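Long-range contacts in tubulin binding cofactor C (Leishmania major, PDB 5AJ8), which probably acts, through this C-terminal domain, as a chaperone in tubulin folding, stimulating GTP hydrolysis by tubulin as its relatives do: residues P95-V100 / R131-Y136; V58-H63 / M75-A80; I85-A90 / D141-K146; F30-A35 / L50-N55. The protein carries 1 engineered substitution. One frame throughout, in Å; residues are numbered along the deposited sequence.

Contact 1 of 4, residues P95-V100 / R131-Y136; sequences PYRCWV and RTEQNY
Pro95 and Tyr136 meet where the turn after strand 91-95 reaches the end of helix 129-132 and the 3-10 turn after it, against strand 73-79 of a right-handed parallel beta-helix, the fold of this cofactor C domain. Pro95 CB sits over one face of the Tyr136 ring in a CH-pi contact, 4.1 Å from the ring centroid. The same carbon lies against the Arg97 guanidinium, above its centre, and so backs two flat groups at once. Arg97 has CG between its backbone N and carbonyl carbon (chi1 65°), with the chain extended from there to NE. In the guanidinium plane, NH1 serves two acceptors. One is Glu133 OE2, a salt bridge at 3.0 Å in which the donor comes from above the carboxylate plane. The other is Gln134 OE1, at 3.2 Å from NH1 with an N-H...O angle of 172°. Gln134 NE2 in turn donates to Tyr136 OH. Farther out, Trp78 packs on Glu133. A water completes the network, accepting from Arg97 N at 3.0 Å and donating to Glu133 OE2 at 2.8 Å.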
loop_
_atom_site.group_PDB
_atom_site.type_symbol
_atom_site.label_atom_id
_atom_site.label_comp_id
_atom_site.label_asym_id
_atom_site.label_seq_id
_atom_site.Cartn_x
_atom_site.Cartn_y
_atom_site.Cartn_z
ATOM N N PRO A 95 7.042 -0.642 6.338
ATOM C CA PRO A 95 7.176 0.679 5.742
ATOM C C PRO A 95 7.367 0.678 4.214
ATOM O O PRO A 95 8.014 -0.226 3.636
ATOM C CB PRO A 95 8.435 1.200 6.414
ATOM C CG PRO A 95 9.306 -0.021 6.502
ATOM C CD PRO A 95 8.334 -1.133 6.865
ATOM N N TYR A 96 6.838 1.725 3.594
ATOM C CA TYR A 96 6.876 1.943 2.133
ATOM C C TYR A 96 8.312 2.051 1.592
ATOM O O TYR A 96 8.590 1.723 0.425
ATOM C CB TYR A 96 6.099 3.229 1.846
ATOM C CG TYR A 96 5.818 3.607 0.414
ATOM C CD1 TYR A 96 5.083 2.771 -0.424
ATOM C CD2 TYR A 96 6.239 4.829 -0.085
ATOM C CE1 TYR A 96 4.775 3.140 -1.713
ATOM C CE2 TYR A 96 5.939 5.210 -1.375
ATOM C CZ TYR A 96 5.207 4.362 -2.187
ATOM O OH TYR A 96 4.900 4.743 -3.466
ATOM N N ARG A 97 9.214 2.510 2.442
ATOM C CA ARG A 97 10.611 2.626 2.083
ATOM C C ARG A 97 11.248 1.271 1.643
ATOM O O ARG A 97 12.276 1.272 0.986
ATOM C CB ARG A 97 11.413 3.280 3.222
ATOM C CG ARG A 97 11.484 2.460 4.490
ATOM C CD ARG A 97 12.264 3.165 5.592
ATOM N NE ARG A 97 12.189 2.395 6.833
ATOM C CZ ARG A 97 11.415 2.675 7.888
ATOM N NH1 ARG A 97 10.631 3.757 7.914
ATOM N NH2 ARG A 97 11.440 1.870 8.959
ATOM N N CYS A 98 10.623 0.134 1.996
ATOM C CA CYS A 98 11.064 -1.168 1.472
ATOM C C CYS A 98 10.955 -1.264 -0.046
ATOM O O CYS A 98 11.583 -2.132 -0.643
ATOM C CB CYS A 98 10.273 -2.328 2.113
ATOM S SG CYS A 98 10.588 -2.430 3.889
ATOM N N TRP A 99 10.130 -0.430 -0.684
ATOM C CA TRP A 99 10.154 -0.386 -2.142
ATOM C C TRP A 99 11.309 0.498 -2.607
ATOM O O TRP A 99 11.109 1.658 -2.970
ATOM C CB TRP A 99 8.813 0.061 -2.740
ATOM C CG TRP A 99 8.808 0.018 -4.249
ATOM C CD1 TRP A 99 9.631 -0.726 -5.060
ATOM C CD2 TRP A 99 7.925 0.712 -5.116
ATOM N NE1 TRP A 99 9.311 -0.530 -6.370
ATOM C CE2 TRP A 99 8.259 0.344 -6.434
ATOM C CE3 TRP A 99 6.875 1.616 -4.913
ATOM C CZ2 TRP A 99 7.587 0.858 -7.537
ATOM C CZ3 TRP A 99 6.197 2.103 -6.020
ATOM C CH2 TRP A 99 6.552 1.729 -7.298
ATOM N N VAL A 100 12.513 -0.072 -2.554
ATOM C CA VAL A 100 13.735 0.600 -2.958
ATOM C C VAL A 100 13.643 1.020 -4.418
ATOM O O VAL A 100 14.126 2.086 -4.791
ATOM C CB VAL A 100 14.990 -0.285 -2.739
ATOM C CG1 VAL A 100 16.250 0.447 -3.195
ATOM C CG2 VAL A 100 15.143 -0.670 -1.261
ATOM N N ARG A 131 5.795 12.927 10.801
ATOM C CA ARG A 131 4.731 12.446 11.683
ATOM C C ARG A 131 3.991 11.221 11.156
ATOM O O ARG A 131 3.459 10.452 11.943
ATOM C CB ARG A 131 3.714 13.581 11.860
ATOM C CG ARG A 131 2.720 13.448 13.011
ATOM C CD ARG A 131 1.430 14.189 12.722
ATOM N NE ARG A 131 0.635 13.618 11.614
ATOM C CZ ARG A 131 -0.007 14.320 10.664
ATOM N NH1 ARG A 131 0.031 15.655 10.649
ATOM N NH2 ARG A 131 -0.702 13.685 9.715
ATOM N N THR A 132 3.889 11.087 9.833
ATOM C CA THR A 132 3.134 10.004 9.204
ATOM C C THR A 132 3.902 8.727 8.846
ATOM O O THR A 132 3.276 7.674 8.692
ATOM C CB THR A 132 2.389 10.520 7.956
ATOM O OG1 THR A 132 3.321 11.124 7.041
ATOM C CG2 THR A 132 1.298 11.543 8.380
ATOM N N GLU A 133 5.223 8.800 8.691
ATOM C CA GLU A 133 5.963 7.630 8.171
ATOM C C GLU A 133 5.681 6.358 8.969
ATOM O O GLU A 133 5.571 5.276 8.394
ATOM C CB GLU A 133 7.483 7.865 8.073
ATOM C CG GLU A 133 8.202 6.683 7.394
ATOM C CD GLU A 133 9.657 6.948 7.027
ATOM O OE1 GLU A 133 10.222 7.927 7.542
ATOM O OE2 GLU A 133 10.232 6.172 6.223
ATOM N N GLN A 134 5.568 6.523 10.289
ATOM C CA GLN A 134 5.416 5.411 11.228
ATOM C C GLN A 134 3.962 5.025 11.541
ATOM O O GLN A 134 3.730 4.229 12.431
ATOM C CB GLN A 134 6.240 5.681 12.515
ATOM C CG GLN A 134 7.767 5.800 12.239
ATOM C CD GLN A 134 8.375 4.551 11.553
ATOM O OE1 GLN A 134 8.974 4.618 10.460
ATOM N NE2 GLN A 134 8.197 3.399 12.192
ATOM N N ASN A 135 2.993 5.542 10.789
ATOM C CA ASN A 135 1.599 5.122 10.964
ATOM C C ASN A 135 1.348 3.649 10.645
ATOM O O ASN A 135 0.377 3.075 11.120
ATOM C CB ASN A 135 0.645 5.996 10.144
ATOM C CG ASN A 135 0.459 7.387 10.745
ATOM O OD1 ASN A 135 0.761 7.611 11.920
ATOM N ND2 ASN A 135 -0.040 8.314 9.952
ATOM N N TYR A 136 2.236 3.021 9.891
ATOM C CA TYR A 136 2.067 1.597 9.586
ATOM C C TYR A 136 2.149 0.662 10.811
ATOM O O TYR A 136 1.718 -0.475 10.721
ATOM C CB TYR A 136 3.070 1.144 8.514
ATOM C CG TYR A 136 4.462 1.019 9.014
ATOM C CD1 TYR A 136 5.319 2.104 8.982
ATOM C CD2 TYR A 136 4.942 -0.176 9.520
ATOM C CE1 TYR A 136 6.600 2.009 9.451
ATOM C CE2 TYR A 136 6.242 -0.266 9.992
ATOM C CZ TYR A 136 7.055 0.838 9.941
ATOM O OH TYR A 136 8.336 0.773 10.404
HETATM O O HOH W 1 6.196 4.153 5.804
HETATM O O HOH W 2 8.726 4.314 4.783
#

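Contact 2 of 4, residues V58-H63 / M75-A80; sequences VYVACH and MYVWCA. Engineered in segment 75-80: Met75 (natural residue Leu).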
loop_
_atom_site.group_PDB
_atom_site.type_symbol
_atom_site.label_atom_id
_atom_site.label_comp_id
_atom_site.label_asym_id
_atom_site.label_seq_id
_atom_site.Cartn_x
_atom_site.Cartn_y
_atom_site.Cartn_z
ATOM N N VAL A 58 1.998 -5.683 -1.111
ATOM C CA VAL A 58 1.497 -4.387 -1.587
ATOM C C VAL A 58 2.337 -3.230 -1.049
ATOM O O VAL A 58 2.633 -3.194 0.145
ATOM C CB VAL A 58 0.053 -4.206 -1.144
ATOM C CG1 VAL A 58 -0.574 -2.949 -1.725
ATOM C CG2 VAL A 58 -0.758 -5.429 -1.555
ATOM N N TYR A 59 2.800 -2.345 -1.944
ATOM C CA TYR A 59 3.598 -1.179 -1.577
ATOM C C TYR A 59 2.769 0.023 -1.950
ATOM O O TYR A 59 2.517 0.248 -3.117
ATOM C CB TYR A 59 4.937 -1.171 -2.315
ATOM C CG TYR A 59 5.791 -2.418 -2.068
ATOM C CD1 TYR A 59 5.537 -3.595 -2.730
ATOM C CD2 TYR A 59 6.830 -2.409 -1.142
ATOM C CE1 TYR A 59 6.287 -4.736 -2.490
ATOM C CE2 TYR A 59 7.589 -3.552 -0.887
ATOM C CZ TYR A 59 7.312 -4.717 -1.573
ATOM O OH TYR A 59 8.078 -5.859 -1.379
ATOM N N VAL A 60 2.306 0.779 -0.969
ATOM C CA VAL A 60 1.384 1.898 -1.235
ATOM C C VAL A 60 1.599 3.067 -0.268
ATOM O O VAL A 60 1.787 2.865 0.955
ATOM C CB VAL A 60 -0.101 1.417 -1.157
ATOM C CG1 VAL A 60 -0.417 0.803 0.193
ATOM C CG2 VAL A 60 -1.085 2.518 -1.512
ATOM N N ALA A 61 1.585 4.268 -0.830
ATOM C CA ALA A 61 1.456 5.484 -0.061
ATOM C C ALA A 61 0.089 6.100 -0.360
ATOM O O ALA A 61 -0.321 6.138 -1.526
ATOM C CB ALA A 61 2.573 6.461 -0.409
ATOM N N CYS A 62 -0.575 6.632 0.672
ATOM C CA CYS A 62 -1.918 7.173 0.541
ATOM C C CYS A 62 -2.325 8.016 1.741
ATOM O O CYS A 62 -1.629 8.041 2.752
ATOM C CB CYS A 62 -2.920 6.041 0.317
ATOM S SG CYS A 62 -2.892 4.765 1.600
ATOM N N HIS A 63 -3.421 8.755 1.605
ATOM C CA HIS A 63 -3.991 9.542 2.710
ATOM C C HIS A 63 -4.795 8.695 3.702
ATOM O O HIS A 63 -4.696 8.873 4.951
ATOM C CB HIS A 63 -4.913 10.612 2.151
ATOM C CG HIS A 63 -4.216 11.652 1.375
ATOM N ND1 HIS A 63 -4.843 12.808 0.956
ATOM C CD2 HIS A 63 -2.946 11.721 0.918
ATOM C CE1 HIS A 63 -3.989 13.534 0.258
ATOM N NE2 HIS A 63 -2.832 12.897 0.224
HETATM N N MSE A 75 1.737 -5.678 3.799
HETATM C CA MSE A 75 1.401 -4.285 3.427
HETATM C C MSE A 75 2.547 -3.365 3.782
HETATM O O MSE A 75 2.828 -3.159 4.971
HETATM C CB MSE A 75 0.146 -3.832 4.206
HETATM C CG MSE A 75 -1.160 -4.582 3.984
HETATM SE SE MSE A 75 -1.680 -4.636 2.100
HETATM C CE MSE A 75 -1.717 -2.672 1.890
ATOM N N TYR A 76 3.207 -2.775 2.777
ATOM C CA TYR A 76 4.287 -1.811 2.977
ATOM C C TYR A 76 3.754 -0.403 2.724
ATOM O O TYR A 76 3.532 0.011 1.578
ATOM C CB TYR A 76 5.477 -2.135 2.065
ATOM C CG TYR A 76 6.096 -3.501 2.358
ATOM C CD1 TYR A 76 5.608 -4.662 1.762
ATOM C CD2 TYR A 76 7.134 -3.621 3.249
ATOM C CE1 TYR A 76 6.178 -5.914 2.035
ATOM C CE2 TYR A 76 7.705 -4.843 3.533
ATOM C CZ TYR A 76 7.225 -5.987 2.928
ATOM O OH TYR A 76 7.812 -7.197 3.253
ATOM N N VAL A 77 3.552 0.329 3.807
ATOM C CA VAL A 77 2.605 1.403 3.847
ATOM C C VAL A 77 3.211 2.729 4.358
ATOM O O VAL A 77 3.921 2.756 5.370
ATOM C CB VAL A 77 1.423 0.983 4.771
ATOM C CG1 VAL A 77 0.482 2.142 5.044
ATOM C CG2 VAL A 77 0.670 -0.178 4.157
ATOM N N TRP A 78 2.889 3.820 3.662
ATOM C CA TRP A 78 3.080 5.180 4.185
ATOM C C TRP A 78 1.714 5.850 4.101
ATOM O O TRP A 78 1.241 6.192 3.017
ATOM C CB TRP A 78 4.132 5.956 3.386
ATOM C CG TRP A 78 4.655 7.247 4.064
ATOM C CD1 TRP A 78 3.930 8.197 4.738
ATOM C CD2 TRP A 78 6.015 7.698 4.091
ATOM N NE1 TRP A 78 4.765 9.191 5.196
ATOM C CE2 TRP A 78 6.047 8.910 4.804
ATOM C CE3 TRP A 78 7.213 7.164 3.611
ATOM C CZ2 TRP A 78 7.240 9.614 5.034
ATOM C CZ3 TRP A 78 8.391 7.849 3.836
ATOM C CH2 TRP A 78 8.402 9.056 4.551
ATOM N N CYS A 79 1.086 6.022 5.247
ATOM C CA CYS A 79 -0.273 6.522 5.306
ATOM C C CYS A 79 -0.385 7.741 6.191
ATOM O O CYS A 79 0.165 7.747 7.268
ATOM C CB CYS A 79 -1.193 5.440 5.871
ATOM S SG CYS A 79 -2.939 5.789 5.538
ATOM N N ALA A 80 -1.155 8.734 5.753
ATOM C CA ALA A 80 -1.397 9.941 6.539
ATOM C C ALA A 80 -2.267 9.645 7.742
ATOM O O ALA A 80 -2.303 10.429 8.651
ATOM C CB ALA A 80 -2.053 11.021 5.702
#
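From Val58/Met75 to Cys62/Cys79, strands 58-62 and 75-79 run parallel in exact register, their axes 4.8 Å apart and 10° from parallel. Five backbone hydrogen bonds alternate between the strands, beginning with Tyr76 N to Val58 O at 2.7 Å and ending with Ala80 N to Cys62 O. On one face, Tyr59 and Tyr76 lie side by side and point the same way. Both have CG anti to the carbonyl carbon, and their rings are only 8° from parallel. They are slid apart and barely overlap, with Tyr59 CE2 3.5 Å from Tyr76 CD1 and toward the rim of that ring. Both hydroxyls bond to the backbone of Arg162. On the other face, the engineered selenomethionine Met75 bends so that SE rests 3.7 Å from Val58 CB, while its CE reaches Val60 CG1. Nearer the strand ends, Cys62 SG and Cys79 SG stand 4.1 Å apart, touching as thiols, too far for a disulfide. Tyr40 continues the tyrosine row beyond Tyr59, giving the stacked ladder of like residues on successive coils that is typical of a parallel beta-helix.

Contact 3 of 4, residues I85-A90 / D141-K146; sequences IEECDA and DFQWVK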
loop_
_atom_site.group_PDB
_atom_site.type_symbol
_atom_site.label_atom_id
_atom_site.label_comp_id
_atom_site.label_asym_id
_atom_site.label_seq_id
_atom_site.Cartn_x
_atom_site.Cartn_y
_atom_site.Cartn_z
ATOM N N ILE A 85 -8.636 -2.121 9.014
ATOM C CA ILE A 85 -8.968 -3.423 8.443
ATOM C C ILE A 85 -10.307 -3.930 8.951
ATOM O O ILE A 85 -10.793 -3.506 10.003
ATOM C CB ILE A 85 -7.875 -4.476 8.690
ATOM C CG1 ILE A 85 -7.640 -4.727 10.178
ATOM C CG2 ILE A 85 -6.583 -4.046 8.031
ATOM C CD1 ILE A 85 -6.707 -5.894 10.451
ATOM N N GLU A 86 -10.900 -4.822 8.168
ATOM C CA GLU A 86 -12.213 -5.372 8.439
ATOM C C GLU A 86 -12.333 -6.753 7.801
ATOM O O GLU A 86 -12.153 -6.890 6.591
ATOM C CB GLU A 86 -13.297 -4.468 7.859
ATOM C CG GLU A 86 -14.700 -4.922 8.195
ATOM C CD GLU A 86 -15.795 -4.118 7.513
ATOM O OE1 GLU A 86 -15.488 -3.178 6.733
ATOM O OE2 GLU A 86 -16.984 -4.436 7.777
ATOM N N GLU A 87 -12.640 -7.772 8.605
ATOM C CA GLU A 87 -12.677 -9.153 8.112
ATOM C C GLU A 87 -11.359 -9.524 7.388
ATOM O O GLU A 87 -11.377 -10.075 6.287
ATOM C CB GLU A 87 -13.910 -9.358 7.219
ATOM C CG GLU A 87 -15.209 -9.450 8.029
ATOM C CD GLU A 87 -16.477 -9.124 7.241
ATOM O OE1 GLU A 87 -16.448 -9.029 5.995
ATOM O OE2 GLU A 87 -17.530 -8.930 7.884
ATOM N N CYS A 88 -10.226 -9.171 8.009
ATOM C CA CYS A 88 -8.898 -9.485 7.487
ATOM C C CYS A 88 -8.170 -10.375 8.471
ATOM O O CYS A 88 -8.479 -10.391 9.661
ATOM C CB CYS A 88 -8.085 -8.221 7.224
ATOM S SG CYS A 88 -8.725 -7.155 5.925
ATOM N N ASP A 89 -7.189 -11.115 7.981
ATOM C CA ASP A 89 -6.389 -11.977 8.862
ATOM C C ASP A 89 -5.051 -12.230 8.215
ATOM O O ASP A 89 -4.951 -12.184 7.008
ATOM C CB ASP A 89 -7.105 -13.315 9.129
ATOM C CG ASP A 89 -6.457 -14.133 10.278
ATOM O OD1 ASP A 89 -6.185 -13.611 11.386
ATOM O OD2 ASP A 89 -6.233 -15.341 10.067
ATOM N N ALA A 90 -4.048 -12.500 9.043
ATOM C CA ALA A 90 -2.682 -12.780 8.620
ATOM C C ALA A 90 -2.160 -11.585 7.837
ATOM O O ALA A 90 -1.564 -11.732 6.760
ATOM C CB ALA A 90 -2.602 -14.090 7.817
ATOM N N ASP A 141 -8.179 -2.327 13.704
ATOM C CA ASP A 141 -8.999 -3.488 13.432
ATOM C C ASP A 141 -10.248 -3.264 14.289
ATOM O O ASP A 141 -10.408 -3.848 15.345
ATOM C CB ASP A 141 -8.238 -4.750 13.794
ATOM C CG ASP A 141 -9.024 -6.018 13.530
ATOM O OD1 ASP A 141 -10.136 -5.941 12.952
ATOM O OD2 ASP A 141 -8.506 -7.101 13.889
ATOM N N PHE A 142 -11.107 -2.375 13.807
ATOM C CA PHE A 142 -12.162 -1.758 14.635
ATOM C C PHE A 142 -13.259 -2.728 15.092
ATOM O O PHE A 142 -13.873 -2.494 16.112
ATOM C CB PHE A 142 -12.780 -0.556 13.928
ATOM C CG PHE A 142 -13.653 -0.909 12.749
ATOM C CD1 PHE A 142 -13.111 -1.053 11.482
ATOM C CD2 PHE A 142 -15.023 -1.047 12.903
ATOM C CE1 PHE A 142 -13.910 -1.364 10.397
ATOM C CE2 PHE A 142 -15.825 -1.371 11.830
ATOM C CZ PHE A 142 -15.271 -1.530 10.573
ATOM N N GLN A 143 -13.474 -3.835 14.384
ATOM C CA GLN A 143 -14.445 -4.841 14.849
ATOM C C GLN A 143 -13.884 -5.739 15.953
ATOM O O GLN A 143 -14.651 -6.415 16.630
ATOM C CB GLN A 143 -14.950 -5.692 13.693
ATOM C CG GLN A 143 -15.661 -4.851 12.650
ATOM C CD GLN A 143 -16.301 -5.667 11.555
ATOM O OE1 GLN A 143 -15.797 -6.721 11.165
ATOM N NE2 GLN A 143 -17.420 -5.180 11.045
ATOM N N TRP A 144 -12.565 -5.734 16.157
ATOM C CA TRP A 144 -11.988 -6.464 17.278
ATOM C C TRP A 144 -12.140 -5.627 18.549
ATOM O O TRP A 144 -11.358 -4.715 18.813
ATOM C CB TRP A 144 -10.524 -6.796 17.035
ATOM C CG TRP A 144 -9.954 -7.650 18.102
ATOM C CD1 TRP A 144 -9.273 -7.241 19.210
ATOM C CD2 TRP A 144 -10.003 -9.076 18.169
ATOM N NE1 TRP A 144 -8.897 -8.324 19.959
ATOM C CE2 TRP A 144 -9.333 -9.462 19.344
ATOM C CE3 TRP A 144 -10.545 -10.067 17.345
ATOM C CZ2 TRP A 144 -9.202 -10.802 19.728
ATOM C CZ3 TRP A 144 -10.388 -11.407 17.722
ATOM C CH2 TRP A 144 -9.734 -11.750 18.904
ATOM N N VAL A 145 -13.164 -5.940 19.320
ATOM C CA VAL A 145 -13.478 -5.171 20.527
ATOM C C VAL A 145 -13.116 -5.890 21.843
ATOM O O VAL A 145 -13.280 -5.288 22.905
ATOM C CB VAL A 145 -14.961 -4.719 20.564
ATOM C CG1 VAL A 145 -15.238 -3.763 19.410
ATOM C CG2 VAL A 145 -15.903 -5.932 20.553
ATOM N N LYS A 146 -12.599 -7.125 21.783
ATOM C CA LYS A 146 -11.999 -7.760 22.975
ATOM C C LYS A 146 -10.870 -6.900 23.517
ATOM O O LYS A 146 -10.361 -6.025 22.827
ATOM C CB LYS A 146 -11.436 -9.163 22.697
ATOM C CG LYS A 146 -12.474 -10.228 22.388
ATOM C CD LYS A 146 -12.476 -10.579 20.915
ATOM C CE LYS A 146 -13.734 -11.306 20.494
ATOM N NZ LYS A 146 -13.842 -11.395 19.013
HETATM O O HOH W 3 -12.189 -5.003 12.008
HETATM O O HOH W 4 -13.307 -7.844 11.455
HETATM O O HOH W 5 -10.022 -7.790 10.681
#
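Ile85 and Asp141 anchor a largely water-mediated surface contact, made where strand 84-86 meets the short outermost strand 140-141 and the chain leaves it in a type I turn from Asp141 to Trp144. Among the direct contacts, Ile85 CG1 touches Asp141 CB at 3.7 Å. Asp141 CG stands anti to its backbone N (chi1 -180°), and beyond it the carboxylate is shared, OD2 bonding to Ser150 while OD1 accepts a hydrogen bond from a water. That water accepts from Cys88 N at 3.0 Å and so ties the loop after the strand to the turn. A second water accepts from Gln143 N and donates to Ile85 O, 2.9 Å from that oxygen. A third accepts from Glu87 N and donates to Gln143 OE1 at 2.7 Å. The Gln143 chain is extended, CD anti to CA (chi2 -174°), and its amide lies beside Glu86, OE1 3.6 Å from Glu86 CG. Its CG also covers one face of the Phe142 ring near the rim, while Phe142 CD1 approaches Ile85 O obliquely at 3.7 Å. Water bridges thus take over from the backbone ladder at this last-strand edge of a parallel beta-helix.

Contact 4 of 4, residues F30-A35 / L50-N55; sequences FINGCA and LSNCTN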
loop_
_atom_site.group_PDB
_atom_site.type_symbol
_atom_site.label_atom_id
_atom_site.label_comp_id
_atom_site.label_asym_id
_atom_site.label_seq_id
_atom_site.Cartn_x
_atom_site.Cartn_y
_atom_site.Cartn_z
ATOM N N PHE A 30 -9.172 1.725 -5.953
ATOM C CA PHE A 30 -9.914 0.577 -5.466
ATOM C C PHE A 30 -9.286 -0.632 -6.120
ATOM O O PHE A 30 -9.223 -0.694 -7.340
ATOM C CB PHE A 30 -11.376 0.621 -5.946
ATOM C CG PHE A 30 -12.173 1.746 -5.370
ATOM C CD1 PHE A 30 -12.212 2.973 -6.021
ATOM C CD2 PHE A 30 -12.882 1.590 -4.174
ATOM C CE1 PHE A 30 -12.947 4.026 -5.502
ATOM C CE2 PHE A 30 -13.617 2.642 -3.649
ATOM C CZ PHE A 30 -13.649 3.858 -4.312
ATOM N N ILE A 31 -8.859 -1.597 -5.315
ATOM C CA ILE A 31 -8.246 -2.815 -5.817
ATOM C C ILE A 31 -9.064 -4.003 -5.294
ATOM O O ILE A 31 -9.198 -4.195 -4.073
ATOM C CB ILE A 31 -6.799 -2.959 -5.352
ATOM C CG1 ILE A 31 -5.962 -1.784 -5.844
ATOM C CG2 ILE A 31 -6.197 -4.254 -5.887
ATOM C CD1 ILE A 31 -4.661 -1.617 -5.115
ATOM N N ASN A 32 -9.634 -4.759 -6.220
ATOM C CA ASN A 32 -10.566 -5.822 -5.895
ATOM C C ASN A 32 -10.101 -7.146 -6.477
ATOM O O ASN A 32 -9.802 -7.238 -7.661
ATOM C CB ASN A 32 -11.939 -5.470 -6.455
ATOM C CG ASN A 32 -13.000 -6.487 -6.100
ATOM O OD1 ASN A 32 -13.830 -6.833 -6.947
ATOM N ND2 ASN A 32 -12.978 -6.994 -4.865
ATOM N N GLY A 33 -10.044 -8.157 -5.625
ATOM C CA GLY A 33 -9.928 -9.534 -6.058
ATOM C C GLY A 33 -8.601 -9.903 -6.681
ATOM O O GLY A 33 -8.577 -10.662 -7.628
ATOM N N CYS A 34 -7.499 -9.383 -6.145
ATOM C CA CYS A 34 -6.168 -9.751 -6.635
ATOM C C CYS A 34 -5.538 -10.819 -5.732
ATOM O O CYS A 34 -5.753 -10.828 -4.513
ATOM C CB CYS A 34 -5.275 -8.520 -6.713
ATOM S SG CYS A 34 -5.889 -7.298 -7.848
ATOM N N ALA A 35 -4.746 -11.696 -6.341
ATOM C CA ALA A 35 -4.119 -12.821 -5.635
ATOM C C ALA A 35 -2.747 -13.165 -6.188
ATOM O O ALA A 35 -2.497 -12.984 -7.381
ATOM C CB ALA A 35 -5.022 -14.052 -5.678
ATOM N N LEU A 50 -8.590 -1.791 -0.595
ATOM C CA LEU A 50 -8.379 -3.147 -1.104
ATOM C C LEU A 50 -9.474 -4.080 -0.546
ATOM O O LEU A 50 -9.771 -4.041 0.649
ATOM C CB LEU A 50 -7.006 -3.674 -0.718
ATOM C CG LEU A 50 -5.770 -2.990 -1.327
ATOM C CD1 LEU A 50 -5.389 -1.716 -0.579
ATOM C CD2 LEU A 50 -4.594 -3.950 -1.330
ATOM N N SER A 51 -10.053 -4.906 -1.415
ATOM C CA SER A 51 -11.029 -5.883 -0.982
ATOM C C SER A 51 -10.818 -7.249 -1.631
ATOM O O SER A 51 -10.453 -7.359 -2.796
ATOM C CB SER A 51 -12.450 -5.390 -1.280
ATOM O OG SER A 51 -12.552 -5.072 -2.651
ATOM N N ASN A 52 -11.047 -8.277 -0.854
ATOM C CA ASN A 52 -10.972 -9.640 -1.345
ATOM C C ASN A 52 -9.642 -9.971 -2.023
ATOM O O ASN A 52 -9.612 -10.622 -3.047
ATOM C CB ASN A 52 -12.145 -9.903 -2.281
ATOM C CG ASN A 52 -13.485 -9.602 -1.626
ATOM O OD1 ASN A 52 -14.320 -8.887 -2.184
ATOM N ND2 ASN A 52 -13.691 -10.135 -0.434
ATOM N N CYS A 53 -8.550 -9.490 -1.443
ATOM C CA CYS A 53 -7.232 -9.820 -1.934
ATOM C C CYS A 53 -6.608 -10.845 -1.012
ATOM O O CYS A 53 -6.802 -10.780 0.201
ATOM C CB CYS A 53 -6.345 -8.572 -2.002
ATOM S SG CYS A 53 -6.867 -7.362 -3.225
ATOM N N THR A 54 -5.857 -11.776 -1.585
ATOM C CA THR A 54 -5.162 -12.803 -0.818
ATOM C C THR A 54 -3.753 -13.038 -1.357
ATOM O O THR A 54 -3.522 -13.026 -2.572
ATOM C CB THR A 54 -5.873 -14.166 -0.874
ATOM O OG1 THR A 54 -6.113 -14.533 -2.239
ATOM C CG2 THR A 54 -7.193 -14.119 -0.107
ATOM N N ASN A 55 -2.819 -13.267 -0.440
ATOM C CA ASN A 55 -1.443 -13.653 -0.787
ATOM C C ASN A 55 -0.796 -12.643 -1.721
ATOM O O ASN A 55 -0.309 -12.994 -2.783
ATOM C CB ASN A 55 -1.434 -15.050 -1.404
ATOM C CG ASN A 55 -0.038 -15.598 -1.611
ATOM O OD1 ASN A 55 0.905 -15.256 -0.885
ATOM N ND2 ASN A 55 0.099 -16.475 -2.594
#
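Ser51 O is gripped by two donors from the neighbouring coil, Gly33 N and Asn32 ND2. The backbone bond is the straighter one, with Gly33 N 3.0 Å from the oxygen and an N-H...O angle of 169°. Asn32 ND2 reaches the same oxygen at 3.3 Å from well above the carbonyl plane. With Asn32 CG anti to the backbone N (chi1 -177°), the amide lies beside Ser51; a weak bond from ND2 to Ser51 OG adds a further tie. On the preceding rung, Ser51 N donates to Ile31 O at 2.9 Å. Past it both chains bend together: Gly33 and Asn52, paired across the segments, share positive phi values, and Gly33 CA lies 3.2 Å from Asn52 O in a CA-H...O contact. Regular pairing resumes with Thr54 N to Cys34 O at 3.1 Å. Between these bonds Cys53 SG accepts a weak, long hydrogen bond from Cys34 N, at 3.6 Å. The face bearing Ile31 and Leu50 is apolar, the two side chains running side by side, Ile31 CB to Leu50 CG at 4.2 Å; Leu65 and Leu67 of the next coil cover Leu50, and Ile23 touches Ile31. The chemistry is thus divided: backbone and asparagine amides bind the coils, with a weak tie to the serine hydroxyl, hydrocarbon packs on the other face, and a thiol accepts a weak bond just past the kink at Gly33 and Asn52.

Contacts 1 and 2 form one neighbourhood, their centres about 7 Å apart. Asn135 ND2 probably donates to Cys79 O at 2.8 Å, and Thr132 OG1 probably bonds Trp78 NE1 at 3.0 Å, fastening segment 131-136 to strand 73-79. Contact 2 also meets contact 4 inside the beta-helix, where Val58 CG2 packs on Leu50 CD2 at 4.1 Å. Contacts 3 and 4 share the other parallel sheet, with centres about 17 Å apart and no touch. Contacts 1 and 4 lie on opposite sides of the chain's centre, about 21 Å apart between centres. Along the chain, contact 1 is nested within the loop that contact 3 closes, whereas contacts 4 and 2 follow in series.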